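Local coordinates for protein putative glucosidase lplD, ALPHA-GALACTURONIDASE (Bacillus subtilis, PDB 3FEF) that hydrolyses alpha-1,4-linked galacturonides such as di-galacturonate, releasing alpha-D-galacturonate, as a homotetrameric family 4 glycoside hydrolase that uses NAD(+) and a manganese ion, at residues D4-A9 with A75-I80; L26-R31 with E321-E326; I332-G337 with A366-N371. One frame throughout, in Å; residues are numbered along the deposited sequence.

Interaction 1: residues D4-A9 with A75-I80; sequences DQIKIA and AADIVI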
loop_
_atom_site.group_PDB
_atom_site.type_symbol
_atom_site.label_atom_id
_atom_site.label_comp_id
_atom_site.label_asym_id
_atom_site.label_seq_id
_atom_site.Cartn_x
_atom_site.Cartn_y
_atom_site.Cartn_z
ATOM N N ASP A 4 -26.476 5.448 33.950
ATOM C CA ASP A 4 -26.495 4.448 35.001
ATOM C C ASP A 4 -26.378 3.046 34.423
ATOM O O ASP A 4 -26.422 2.864 33.213
ATOM C CB ASP A 4 -27.809 4.554 35.787
ATOM C CG ASP A 4 -28.017 5.929 36.406
ATOM O OD1 ASP A 4 -27.022 6.666 36.602
ATOM O OD2 ASP A 4 -29.182 6.274 36.701
ATOM N N GLN A 5 -26.225 2.061 35.303
ATOM C CA GLN A 5 -26.213 0.651 34.913
ATOM C C GLN A 5 -25.086 0.226 33.956
ATOM O O GLN A 5 -25.204 -0.777 33.256
ATOM C CB GLN A 5 -27.575 0.263 34.354
ATOM C CG GLN A 5 -28.668 0.312 35.425
ATOM C CD GLN A 5 -30.062 0.194 34.849
ATOM O OE1 GLN A 5 -30.332 0.658 33.735
ATOM N NE2 GLN A 5 -30.962 -0.421 35.608
ATOM N N ILE A 6 -23.993 0.982 33.943
ATOM C CA ILE A 6 -22.822 0.617 33.163
ATOM C C ILE A 6 -22.153 -0.566 33.826
ATOM O O ILE A 6 -22.168 -0.682 35.053
ATOM C CB ILE A 6 -21.809 1.774 33.119
ATOM C CG1 ILE A 6 -22.447 2.983 32.430
ATOM C CG2 ILE A 6 -20.511 1.331 32.444
ATOM C CD1 ILE A 6 -23.116 2.607 31.128
ATOM N N LYS A 7 -21.559 -1.444 33.027
ATOM C CA LYS A 7 -20.882 -2.597 33.598
ATOM C C LYS A 7 -19.441 -2.738 33.116
ATOM O O LYS A 7 -19.171 -2.836 31.919
ATOM C CB LYS A 7 -21.675 -3.875 33.332
ATOM C CG LYS A 7 -20.827 -5.119 33.347
ATOM C CD LYS A 7 -21.130 -6.020 34.522
ATOM C CE LYS A 7 -20.217 -7.234 34.537
ATOM N NZ LYS A 7 -20.764 -8.438 33.842
ATOM N N ILE A 8 -18.525 -2.731 34.072
ATOM C CA ILE A 8 -17.112 -2.859 33.794
ATOM C C ILE A 8 -16.614 -4.227 34.261
ATOM O O ILE A 8 -16.830 -4.629 35.408
ATOM C CB ILE A 8 -16.337 -1.763 34.523
ATOM C CG1 ILE A 8 -16.759 -0.376 34.027
ATOM C CG2 ILE A 8 -14.831 -1.947 34.339
ATOM C CD1 ILE A 8 -16.191 0.779 34.893
ATOM N N ALA A 9 -15.984 -4.966 33.361
ATOM C CA ALA A 9 -15.319 -6.191 33.748
ATOM C C ALA A 9 -13.860 -5.833 33.980
ATOM O O ALA A 9 -13.241 -5.151 33.167
ATOM C CB ALA A 9 -15.451 -7.231 32.674
ATOM N N ALA A 75 -22.406 -9.380 29.635
ATOM C CA ALA A 75 -23.040 -8.065 29.653
ATOM C C ALA A 75 -22.084 -6.901 29.938
ATOM O O ALA A 75 -22.527 -5.815 30.286
ATOM C CB ALA A 75 -24.203 -8.053 30.650
ATOM N N ALA A 76 -20.782 -7.109 29.823
ATOM C CA ALA A 76 -19.836 -6.029 30.121
ATOM C C ALA A 76 -19.818 -4.963 29.018
ATOM O O ALA A 76 -19.863 -5.299 27.844
ATOM C CB ALA A 76 -18.442 -6.597 30.334
ATOM N N ASP A 77 -19.759 -3.687 29.400
ATOM C CA ASP A 77 -19.652 -2.588 28.433
ATOM C C ASP A 77 -18.188 -2.234 28.201
ATOM O O ASP A 77 -17.782 -1.839 27.103
ATOM C CB ASP A 77 -20.390 -1.341 28.948
ATOM C CG ASP A 77 -21.854 -1.611 29.244
ATOM O OD1 ASP A 77 -22.593 -1.940 28.298
ATOM O OD2 ASP A 77 -22.266 -1.507 30.416
ATOM N N ILE A 78 -17.394 -2.394 29.252
ATOM C CA ILE A 78 -15.989 -2.058 29.219
ATOM C C ILE A 78 -15.241 -3.233 29.825
ATOM O O ILE A 78 -15.735 -3.846 30.776
ATOM C CB ILE A 78 -15.709 -0.799 30.068
ATOM C CG1 ILE A 78 -16.524 0.395 29.539
ATOM C CG2 ILE A 78 -14.232 -0.498 30.116
ATOM C CD1 ILE A 78 -16.144 0.854 28.135
ATOM N N VAL A 79 -14.084 -3.562 29.247
ATOM C CA VAL A 79 -13.169 -4.579 29.800
ATOM C C VAL A 79 -11.798 -3.952 30.008
ATOM O O VAL A 79 -11.167 -3.457 29.065
ATOM C CB VAL A 79 -13.047 -5.846 28.896
ATOM C CG1 VAL A 79 -12.186 -6.895 29.562
ATOM C CG2 VAL A 79 -14.426 -6.437 28.619
ATOM N N ILE A 80 -11.350 -3.949 31.257
ATOM C CA ILE A 80 -10.047 -3.437 31.596
ATOM C C ILE A 80 -9.160 -4.621 31.924
ATOM O O ILE A 80 -9.581 -5.554 32.623
ATOM C CB ILE A 80 -10.142 -2.534 32.825
ATOM C CG1 ILE A 80 -11.082 -1.358 32.527
ATOM C CG2 ILE A 80 -8.746 -2.084 33.284
ATOM C CD1 ILE A 80 -11.360 -0.543 33.734
#
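Two neighbouring parallel strands at the middle of the six-stranded parallel sheet of the Rossmann-type domain, 6-11 and 78-81, meet here. The ladder starts before strand 78-81 does: the carbonyl oxygen of Lys7 takes two N-H groups, from Asp77 (N to O 2.7 Å) and from Ile78, both in the carbonyl plane. Further along, Ala9 N gives a nearly straight bond to Ile78 O (2.8 Å, 168° at the hydrogen), and Ala9 O receives Ile80 N almost along its C=O axis at 2.9 Å.

At the entry end a side chain replaces a backbone partner. Asp77 has CG anti to its carbonyl carbon (chi1 -57°), which brings the carboxylate nearer the other strand; OD2 accepts Lys7 N through its anti lone pair at 2.7 Å. Lys7 N lies where strand 78-81 has not yet begun, and the short aspartate side chain brings an acceptor to it.

The order 3-2-1-4-5-6 marks a Rossmann fold: after strand 61-66 the chain crosses over to place 78-81, the fourth strand, beside the first. By similarity, Ile6 to Ala9 belong to the NAD(+)-binding region. On one face Ile8 and Ile78 run alongside each other in the same direction, Ile8 CG1 facing Ile78 CB, while CG2 of Ile8 meets CD1 of Ile80 obliquely at 3.8 Å; branched side chains of this kind favour strands and fill the core. On the face of Ala9 and Val79, Ala9 CB meets Ala76 CB at 3.9 Å. Lys7 lays its aliphatic part over Ala76, Lys7 CG only 3.5 Å from Ala76 CA, a tight approach, and its chain bends at chi2 and chi4 so that NZ bonds to the carbonyl oxygens of Ala72 and Ser74.

Interaction 2: residues L26-R31 with E321-E326; sequences LSIDER and EKASGE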
loop_
_atom_site.group_PDB
_atom_site.type_symbol
_atom_site.label_atom_id
_atom_site.label_comp_id
_atom_site.label_asym_id
_atom_site.label_seq_id
_atom_site.Cartn_x
_atom_site.Cartn_y
_atom_site.Cartn_z
ATOM N N LEU A 26 -13.204 6.504 39.499
ATOM C CA LEU A 26 -14.631 6.206 39.455
ATOM C C LEU A 26 -15.361 6.878 40.601
ATOM O O LEU A 26 -16.495 7.340 40.453
ATOM C CB LEU A 26 -14.887 4.697 39.507
ATOM C CG LEU A 26 -14.547 3.920 38.237
ATOM C CD1 LEU A 26 -14.794 2.426 38.489
ATOM C CD2 LEU A 26 -15.393 4.421 37.083
ATOM N N SER A 27 -14.719 6.933 41.753
ATOM C CA SER A 27 -15.440 7.371 42.934
ATOM C C SER A 27 -15.793 8.850 42.849
ATOM O O SER A 27 -16.751 9.286 43.464
ATOM C CB SER A 27 -14.648 7.056 44.206
ATOM O OG SER A 27 -13.560 7.952 44.343
ATOM N N ILE A 28 -15.033 9.621 42.078
ATOM C CA ILE A 28 -15.317 11.056 41.953
ATOM C C ILE A 28 -16.021 11.505 40.664
ATOM O O ILE A 28 -16.368 12.672 40.535
ATOM C CB ILE A 28 -14.053 11.925 42.129
ATOM C CG1 ILE A 28 -12.954 11.491 41.152
ATOM C CG2 ILE A 28 -13.564 11.858 43.567
ATOM C CD1 ILE A 28 -11.652 12.225 41.369
ATOM N N ASP A 29 -16.218 10.604 39.705
ATOM C CA ASP A 29 -16.933 10.991 38.490
ATOM C C ASP A 29 -18.436 10.905 38.721
ATOM O O ASP A 29 -18.948 9.862 39.105
ATOM C CB ASP A 29 -16.515 10.140 37.289
ATOM C CG ASP A 29 -16.641 10.898 35.977
ATOM O OD1 ASP A 29 -17.777 11.181 35.547
ATOM O OD2 ASP A 29 -15.596 11.233 35.382
ATOM N N GLU A 30 -19.144 12.006 38.506
ATOM C CA GLU A 30 -20.580 12.025 38.763
ATOM C C GLU A 30 -21.381 11.752 37.486
ATOM O O GLU A 30 -22.604 11.634 37.511
ATOM C CB GLU A 30 -20.983 13.354 39.416
ATOM C CG GLU A 30 -20.039 13.769 40.555
ATOM C CD GLU A 30 -20.713 14.621 41.627
ATOM O OE1 GLU A 30 -21.945 14.823 41.563
ATOM O OE2 GLU A 30 -20.004 15.085 42.547
ATOM N N ARG A 31 -20.670 11.616 36.376
ATOM C CA ARG A 31 -21.285 11.337 35.084
ATOM C C ARG A 31 -21.842 9.917 34.964
ATOM O O ARG A 31 -22.716 9.666 34.148
ATOM C CB ARG A 31 -20.274 11.593 33.963
ATOM C CG ARG A 31 -19.927 13.076 33.706
ATOM C CD ARG A 31 -18.923 13.202 32.530
ATOM N NE ARG A 31 -17.597 12.683 32.868
ATOM C CZ ARG A 31 -16.530 12.735 32.076
ATOM N NH1 ARG A 31 -16.609 13.282 30.869
ATOM N NH2 ARG A 31 -15.373 12.236 32.498
ATOM N N GLU A 321 -10.536 9.453 47.487
ATOM C CA GLU A 321 -11.380 10.098 46.499
ATOM C C GLU A 321 -10.613 11.241 45.860
ATOM O O GLU A 321 -10.951 12.404 46.045
ATOM C CB GLU A 321 -12.678 10.609 47.132
ATOM C CG GLU A 321 -13.810 9.589 47.184
ATOM C CD GLU A 321 -15.104 10.219 47.656
ATOM O OE1 GLU A 321 -15.042 10.995 48.635
ATOM O OE2 GLU A 321 -16.175 9.956 47.058
ATOM N N LYS A 322 -9.578 10.895 45.099
ATOM C CA LYS A 322 -8.692 11.877 44.492
ATOM C C LYS A 322 -8.299 11.443 43.073
ATOM O O LYS A 322 -8.004 10.281 42.841
ATOM C CB LYS A 322 -7.439 12.034 45.354
ATOM C CG LYS A 322 -6.645 13.294 45.073
ATOM C CD LYS A 322 -5.479 13.424 46.037
ATOM C CE LYS A 322 -4.893 14.838 46.035
ATOM N NZ LYS A 322 -3.821 15.025 45.022
ATOM N N ALA A 323 -8.298 12.379 42.129
ATOM C CA ALA A 323 -7.970 12.066 40.739
ATOM C C ALA A 323 -6.592 11.405 40.625
ATOM O O ALA A 323 -5.616 11.896 41.186
ATOM C CB ALA A 323 -8.038 13.333 39.877
ATOM N N SER A 324 -6.520 10.290 39.903
ATOM C CA SER A 324 -5.273 9.524 39.779
ATOM C C SER A 324 -4.255 10.153 38.828
ATOM O O SER A 324 -3.063 9.863 38.903
ATOM C CB SER A 324 -5.569 8.099 39.306
ATOM O OG SER A 324 -6.001 8.114 37.952
ATOM N N GLY A 325 -4.716 11.000 37.919
ATOM C CA GLY A 325 -3.846 11.458 36.845
ATOM C C GLY A 325 -3.967 10.575 35.612
ATOM O O GLY A 325 -3.428 10.899 34.560
ATOM N N GLU A 326 -4.683 9.460 35.730
ATOM C CA GLU A 326 -4.877 8.548 34.587
ATOM C C GLU A 326 -6.059 9.002 33.738
ATOM O O GLU A 326 -6.867 9.784 34.201
ATOM C CB GLU A 326 -5.092 7.113 35.075
ATOM C CG GLU A 326 -3.913 6.563 35.869
ATOM C CD GLU A 326 -2.587 6.647 35.106
ATOM O OE1 GLU A 326 -2.605 6.848 33.871
ATOM O OE2 GLU A 326 -1.520 6.508 35.749
#
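An isoleucine holding its larger branch in the crowded position carries the largest share of this surface contact, closely followed by Glu321; here the later part of helix 18-28 of the Rossmann fold meets the loop between helices 295-314 and 328-335. CG1 of Ile28 sits between the backbone N and the carbonyl carbon (chi1 55°), and the chain then runs extended to put CD1 over the loop backbone, 3.4 Å from Ala323 N and 4.1 Å from Ala323 CB. The other branch, CG2, turns to Glu321, 3.6 Å from its carbonyl oxygen. One residue thus spans the loop with two methyl groups, and the small Ala323 lets the backbone come close.

Ser27 lies beside it. Its OG is 3.3 Å from Glu321 CG, a van der Waals touch to an aliphatic carbon; the hydroxyl is hydrogen-bonded to Ser24 O, one turn back, so the serine pays its own polar cost.

Each segment also braces itself. In the loop, Ser324 OG accepts Glu326 N in an ST turn and is bonded to Asp25 of the helix. Asp29 OD1 accepts Arg31 N in an Asx turn through its anti lone pair. The same two residues form a side-on salt bridge through syn lone pairs, NE to OD1 and NH2 to OD2; Asp29 OD2 is 3.1 Å from Arg31 NH2 and only 3° out of the Arg31 guanidinium plane.

Interaction 3: residues I332-G337 with A366-N371; sequences IAALLG and AFITRN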
loop_
_atom_site.group_PDB
_atom_site.type_symbol
_atom_site.label_atom_id
_atom_site.label_comp_id
_atom_site.label_asym_id
_atom_site.label_seq_id
_atom_site.Cartn_x
_atom_site.Cartn_y
_atom_site.Cartn_z
ATOM N N ILE A 332 -13.375 6.027 29.291
ATOM C CA ILE A 332 -14.626 5.276 29.376
ATOM C C ILE A 332 -15.823 6.224 29.188
ATOM O O ILE A 332 -16.744 5.951 28.409
ATOM C CB ILE A 332 -14.740 4.541 30.725
ATOM C CG1 ILE A 332 -13.689 3.435 30.810
ATOM C CG2 ILE A 332 -16.161 4.000 30.938
ATOM C CD1 ILE A 332 -13.495 2.859 32.244
ATOM N N ALA A 333 -15.814 7.350 29.894
ATOM C CA ALA A 333 -16.890 8.337 29.712
ATOM C C ALA A 333 -17.030 8.753 28.237
ATOM O O ALA A 333 -18.135 8.881 27.720
ATOM C CB ALA A 333 -16.666 9.561 30.591
ATOM N N ALA A 334 -15.904 8.967 27.561
ATOM C CA ALA A 334 -15.962 9.404 26.166
ATOM C C ALA A 334 -16.556 8.271 25.324
ATOM O O ALA A 334 -17.335 8.499 24.403
ATOM C CB ALA A 334 -14.578 9.774 25.666
ATOM N N LEU A 335 -16.198 7.039 25.652
ATOM C CA LEU A 335 -16.696 5.906 24.885
ATOM C C LEU A 335 -18.192 5.756 25.052
ATOM O O LEU A 335 -18.857 5.231 24.172
ATOM C CB LEU A 335 -15.956 4.621 25.258
ATOM C CG LEU A 335 -14.547 4.565 24.653
ATOM C CD1 LEU A 335 -13.763 3.413 25.235
ATOM C CD2 LEU A 335 -14.630 4.445 23.130
ATOM N N LEU A 336 -18.723 6.243 26.169
ATOM C CA LEU A 336 -20.171 6.171 26.421
ATOM C C LEU A 336 -20.924 7.382 25.885
ATOM O O LEU A 336 -22.156 7.459 25.974
ATOM C CB LEU A 336 -20.449 5.996 27.914
ATOM C CG LEU A 336 -19.896 4.671 28.460
ATOM C CD1 LEU A 336 -19.722 4.712 29.958
ATOM C CD2 LEU A 336 -20.789 3.516 28.046
ATOM N N GLY A 337 -20.187 8.325 25.309
ATOM C CA GLY A 337 -20.815 9.505 24.739
ATOM C C GLY A 337 -20.958 10.635 25.738
ATOM O O GLY A 337 -21.591 11.634 25.444
ATOM N N ALA A 366 -5.615 9.858 19.509
ATOM C CA ALA A 366 -6.804 9.312 18.899
ATOM C C ALA A 366 -7.996 10.128 19.384
ATOM O O ALA A 366 -7.981 10.674 20.485
ATOM C CB ALA A 366 -6.962 7.852 19.260
ATOM N N PHE A 367 -8.996 10.251 18.520
ATOM C CA PHE A 367 -10.214 10.990 18.811
ATOM C C PHE A 367 -11.173 9.965 19.371
ATOM O O PHE A 367 -11.398 8.916 18.762
ATOM C CB PHE A 367 -10.813 11.590 17.529
ATOM C CG PHE A 367 -12.157 12.279 17.747
ATOM C CD1 PHE A 367 -12.285 13.291 18.689
ATOM C CD2 PHE A 367 -13.271 11.930 16.999
ATOM C CE1 PHE A 367 -13.515 13.944 18.900
ATOM C CE2 PHE A 367 -14.509 12.573 17.209
ATOM C CZ PHE A 367 -14.624 13.581 18.163
ATOM N N ILE A 368 -11.718 10.243 20.539
ATOM C CA ILE A 368 -12.539 9.253 21.177
ATOM C C ILE A 368 -13.879 9.863 21.437
ATOM O O ILE A 368 -13.983 10.954 21.981
ATOM C CB ILE A 368 -11.915 8.737 22.488
ATOM C CG1 ILE A 368 -10.463 8.305 22.245
ATOM C CG2 ILE A 368 -12.742 7.590 23.044
ATOM C CD1 ILE A 368 -9.787 7.720 23.470
ATOM N N THR A 369 -14.913 9.164 21.013
ATOM C CA THR A 369 -16.260 9.634 21.256
ATOM C C THR A 369 -17.165 8.405 21.354
ATOM O O THR A 369 -16.664 7.289 21.489
ATOM C CB THR A 369 -16.689 10.660 20.186
ATOM O OG1 THR A 369 -17.949 11.226 20.544
ATOM C CG2 THR A 369 -16.780 10.030 18.809
ATOM N N ARG A 370 -18.480 8.589 21.336
ATOM C CA ARG A 370 -19.346 7.452 21.653
ATOM C C ARG A 370 -18.955 6.224 20.836
ATOM O O ARG A 370 -19.055 6.243 19.627
ATOM C CB ARG A 370 -20.835 7.779 21.442
ATOM C CG ARG A 370 -21.750 6.686 21.991
ATOM C CD ARG A 370 -23.162 6.806 21.433
ATOM N NE ARG A 370 -23.977 5.692 21.881
ATOM C CZ ARG A 370 -24.000 4.507 21.275
ATOM N NH1 ARG A 370 -23.273 4.297 20.183
ATOM N NH2 ARG A 370 -24.748 3.533 21.758
ATOM N N ASN A 371 -18.510 5.158 21.494
ATOM C CA ASN A 371 -18.260 3.898 20.802
ATOM C C ASN A 371 -17.305 4.067 19.611
ATOM O O ASN A 371 -17.457 3.368 18.610
ATOM C CB ASN A 371 -19.582 3.281 20.301
ATOM C CG ASN A 371 -19.425 1.825 19.825
ATOM O OD1 ASN A 371 -18.723 1.028 20.443
ATOM N ND2 ASN A 371 -20.098 1.476 18.737
#
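The C-terminal end of helix 328-335, closed by a Schellman motif at Gly337, packs against the end of strand 361-369, the middle strand of a three-stranded antiparallel sheet. The tight part is largely apolar and buried. Ile368 points toward the helix, and its CG2, anti to the backbone N, fits between Ala334 CB at 3.9 Å and Leu335 CD2 at 3.7 Å. Alanine lets the strand approach the helix closely, whereas Leu335, whose CB starts away, brings its end back to cross Ile368 obliquely. Gly337 takes the positive phi (90°) of the Schellman motif, natural for glycine, and Arg370 CB packs directly on its CA at 3.7 Å.

The looser side holds the outer part of Arg370 and the partly exposed Asn371. The arginine stretches out to NE, CG anti to the backbone N, and passes the helix end to reach another copy of the protein, where NE bonds to His217 O of the second subunit. Asn371 has a positive phi (55°) that asparagine tolerates well, and its OD1 is held by Trp141 and Lys164 of the same chain. Its backbone ties this side to the helix, giving a carbonyl of the last helical turn a donor across the contact: Asn371 N donates to Leu335 O at 2.7 Å, in the carbonyl plane and on a lone pair (131° at the oxygen).

Overall arrangement
Interaction 1 lies within the Rossmann part and interaction 3 within the C-terminal part; interaction 2 joins the two. Interactions 1 and 3, centres about 14 Å apart, share an apolar seam: Ile78 CG1 meets Ile332 CG2 at 3.9 Å and Ile6 CD1 meets Leu336 CD2 at 4.0 Å. Interaction 2, its centre about 17 Å from each of the other centres, touches both: Leu26 CD1 lies 4.2 Å from Ile8 CD1, and Arg31 CZ 3.5 Å from Ala333 CB. It lies away from the active site, but at the end of its loop Glu326 makes a weak hydrogen bond to His170, the probable proton donor. The side chain of Ile80 is about 14 Å from the bound magnesium.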